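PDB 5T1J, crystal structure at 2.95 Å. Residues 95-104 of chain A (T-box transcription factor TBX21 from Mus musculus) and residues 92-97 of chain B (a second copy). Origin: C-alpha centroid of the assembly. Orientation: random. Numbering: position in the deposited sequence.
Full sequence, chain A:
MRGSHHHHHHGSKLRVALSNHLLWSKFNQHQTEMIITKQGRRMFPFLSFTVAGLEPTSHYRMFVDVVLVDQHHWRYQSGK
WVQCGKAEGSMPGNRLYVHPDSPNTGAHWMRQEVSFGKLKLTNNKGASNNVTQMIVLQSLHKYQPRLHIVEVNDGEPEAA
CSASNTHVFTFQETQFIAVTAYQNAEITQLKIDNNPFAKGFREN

Chain A 95-104: RLYVHPDSPN
Chain B, residues 92-97: PGNRLY

How are the two backbones laid out before any side chain is placed? Chain A runs as a short strand through Y97(A) and V98(A), then folds into a type I beta turn from H99(A) to S102(A), with phi/psi of -50/-30 at P100(A) and -110/43 at D101(A). S102(A) N donates to H99(A) O at 3.1 Å to close the turn, and D101(A) N donates to H99(A) ND1 at 3.2 Å, almost linearly, with H99(A) at chi1 t. A cis peptide bond leads into P103(A). Chain B has no regular helix or strand; G93(B) sits at phi/psi 42/75, N94(B) at 64/142 after a cis peptide bond, and R95(B) is extended at -162/129. The register pairs V98(A) with R95(B), CA to CA 7.8 Å, and P103(A) with G93(B), CA to CA 5.8 Å, so the two chains pass in opposite directions.

Which polar contact ties the copies together? R95(B) NH1 donates to S102(A) O at 3.0 Å, with an N-H...O angle of 153°, and this is the one hydrogen bond between the stretches. The CA-to-CB bond of R95(B) points sideways, but chi1 t, chi2 t, chi3 m and a chi4 of -56° bring the end of the side chain nearer chain A. S102(A) O lies at the guanidinium edge, near its plane, where an N-H can reach a carbonyl. A long side chain ending in N-H donors suits this place: its length spans the gap, and its NH1 serves the carbonyl of S102(A) at the end of the turn.

What apolar packing accompanies that bond? L96(A) and L96(B) each point toward the other stretch and meet through their CD2 atoms at 4.0 Å; both adopt chi1 m and chi2 p, so the same residue from each copy presents a methyl group. V98(A), chi1 p, also points toward chain B and sets CG1 4.1 Å from R95(B) CG, against the aliphatic part of the arginine. Branched apolar side chains suit these positions, covering carbon surface without needing polar partners.

Why does a proline meet a glycine at the other end? P103(A), its ring C-gamma exo, points toward chain B and brings CG to 3.6 Å from G93(B) CA, while its CD lies 3.9 Å from N94(B) O. A CB on G93(B) would fall only 3.2 Å from P103(A) CD, a tight fit, and the positive phi by itself favours glycine. Altogether the stretches bury 303 Å², both sides summed, with R95(B) the most covered residue.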

# COMPACT_ATOMS: atom_id res chain seq x y z
N ARG A 95 6.85 -1.92 -4.72
CA ARG A 95 5.38 -1.83 -4.72
C ARG A 95 4.97 -2.41 -3.41
O ARG A 95 5.54 -3.45 -2.98
CB ARG A 95 4.65 -2.58 -5.84
CG ARG A 95 4.83 -2.03 -7.20
CD ARG A 95 3.55 -1.76 -7.95
NE ARG A 95 3.88 -1.35 -9.32
CZ ARG A 95 4.87 -0.53 -9.69
NH1 ARG A 95 5.62 0.13 -8.81
NH2 ARG A 95 5.09 -0.30 -10.99
N LEU A 96 4.15 -1.65 -2.70
CA LEU A 96 3.80 -2.06 -1.36
C LEU A 96 2.97 -3.35 -1.38
O LEU A 96 2.27 -3.64 -2.36
CB LEU A 96 3.11 -0.93 -0.62
CG LEU A 96 4.07 0.08 0.02
CD1 LEU A 96 5.12 0.62 -0.91
CD2 LEU A 96 3.29 1.22 0.60
N TYR A 97 3.06 -4.10 -0.29
CA TYR A 97 2.18 -5.22 -0.01
C TYR A 97 1.78 -5.25 1.45
O TYR A 97 2.57 -5.77 2.29
CB TYR A 97 2.82 -6.55 -0.37
CG TYR A 97 1.87 -7.73 -0.34
CD1 TYR A 97 1.24 -8.16 -1.51
CD2 TYR A 97 1.60 -8.41 0.85
CE1 TYR A 97 0.37 -9.24 -1.49
CE2 TYR A 97 0.73 -9.49 0.87
CZ TYR A 97 0.12 -9.90 -0.30
OH TYR A 97 -0.74 -10.96 -0.29
N VAL A 98 0.55 -4.76 1.71
CA VAL A 98 -0.12 -4.80 3.01
C VAL A 98 -0.73 -6.17 3.31
O VAL A 98 -1.43 -6.74 2.46
CB VAL A 98 -1.28 -3.67 3.07
CG1 VAL A 98 -2.09 -3.62 1.79
CG2 VAL A 98 -2.26 -3.84 4.27
N HIS A 99 -0.46 -6.69 4.50
CA HIS A 99 -1.00 -7.96 4.97
C HIS A 99 -2.50 -8.13 4.71
O HIS A 99 -3.29 -7.19 4.94
CB HIS A 99 -0.68 -8.10 6.47
CG HIS A 99 -0.77 -9.50 6.97
ND1 HIS A 99 -1.70 -10.41 6.51
CD2 HIS A 99 0.08 -10.22 7.75
CE1 HIS A 99 -1.49 -11.59 7.06
NE2 HIS A 99 -0.40 -11.51 7.81
N PRO A 100 -2.92 -9.29 4.18
CA PRO A 100 -4.38 -9.42 3.97
C PRO A 100 -5.27 -9.06 5.17
O PRO A 100 -6.36 -8.52 4.96
CB PRO A 100 -4.54 -10.91 3.64
CG PRO A 100 -3.30 -11.26 2.97
CD PRO A 100 -2.20 -10.43 3.60
N ASP A 101 -4.74 -9.28 6.38
CA ASP A 101 -5.44 -9.06 7.65
C ASP A 101 -4.88 -7.86 8.46
O ASP A 101 -4.69 -7.95 9.68
CB ASP A 101 -5.36 -10.33 8.49
CG ASP A 101 -5.98 -11.53 7.80
OD1 ASP A 101 -5.41 -12.65 7.95
OD2 ASP A 101 -6.99 -11.36 7.07
N SER A 102 -4.62 -6.76 7.74
CA SER A 102 -4.24 -5.45 8.31
C SER A 102 -5.24 -4.36 7.91
O SER A 102 -5.68 -4.33 6.76
CB SER A 102 -2.84 -5.04 7.84
OG SER A 102 -2.54 -3.67 8.14
N PRO A 103 -5.53 -3.41 8.82
CA PRO A 103 -4.92 -3.28 10.15
C PRO A 103 -5.58 -4.21 11.13
O PRO A 103 -6.71 -4.64 10.86
CB PRO A 103 -5.23 -1.83 10.54
CG PRO A 103 -5.71 -1.18 9.28
CD PRO A 103 -6.40 -2.27 8.52
N ASN A 104 -4.95 -4.40 12.30
CA ASN A 104 -5.56 -5.30 13.26
C ASN A 104 -4.86 -5.13 14.62
O ASN A 104 -3.74 -4.63 14.68
CB ASN A 104 -5.43 -6.74 12.74
CG ASN A 104 -6.28 -7.71 13.50
OD1 ASN A 104 -6.41 -7.60 14.71
ND2 ASN A 104 -6.84 -8.69 12.79
N PRO B 92 -7.95 4.13 11.46
CA PRO B 92 -8.00 4.11 9.98
C PRO B 92 -8.73 2.90 9.38
O PRO B 92 -9.97 2.81 9.47
CB PRO B 92 -6.53 4.05 9.57
CG PRO B 92 -5.75 3.96 10.81
CD PRO B 92 -6.67 3.62 11.94
N GLY B 93 -7.97 1.98 8.76
CA GLY B 93 -8.49 0.81 8.05
C GLY B 93 -9.72 0.99 7.16
O GLY B 93 -10.77 0.47 7.52
N ASN B 94 -9.64 1.59 5.96
CA ASN B 94 -8.45 1.84 5.11
C ASN B 94 -7.75 0.58 4.59
O ASN B 94 -7.59 -0.45 5.27
CB ASN B 94 -7.41 2.71 5.81
CG ASN B 94 -6.41 3.30 4.86
OD1 ASN B 94 -6.46 3.10 3.65
ND2 ASN B 94 -5.43 3.96 5.44
N ARG B 95 -7.31 0.71 3.35
CA ARG B 95 -6.39 -0.24 2.76
C ARG B 95 -5.93 0.62 1.63
O ARG B 95 -6.75 1.29 0.99
CB ARG B 95 -7.04 -1.53 2.30
CG ARG B 95 -6.06 -2.50 1.61
CD ARG B 95 -6.84 -3.71 1.09
NE ARG B 95 -7.89 -4.10 2.06
CZ ARG B 95 -7.72 -4.40 3.35
NH1 ARG B 95 -6.50 -4.47 3.88
NH2 ARG B 95 -8.76 -4.69 4.13
N LEU B 96 -4.62 0.72 1.51
CA LEU B 96 -4.03 1.76 0.68
C LEU B 96 -4.47 1.78 -0.78
O LEU B 96 -5.03 0.80 -1.28
CB LEU B 96 -2.53 1.65 0.78
CG LEU B 96 -1.90 2.30 2.02
CD1 LEU B 96 -2.53 1.88 3.36
CD2 LEU B 96 -0.44 1.90 2.00
N TYR B 97 -4.30 2.92 -1.44
CA TYR B 97 -4.31 2.92 -2.89
C TYR B 97 -3.20 3.79 -3.46
O TYR B 97 -3.38 5.05 -3.54
CB TYR B 97 -5.61 3.38 -3.43
CG TYR B 97 -5.80 3.13 -4.90
CD1 TYR B 97 -6.49 2.01 -5.34
CD2 TYR B 97 -5.31 4.03 -5.86
CE1 TYR B 97 -6.69 1.78 -6.69
CE2 TYR B 97 -5.51 3.81 -7.20
CZ TYR B 97 -6.20 2.68 -7.62
OH TYR B 97 -6.40 2.45 -8.95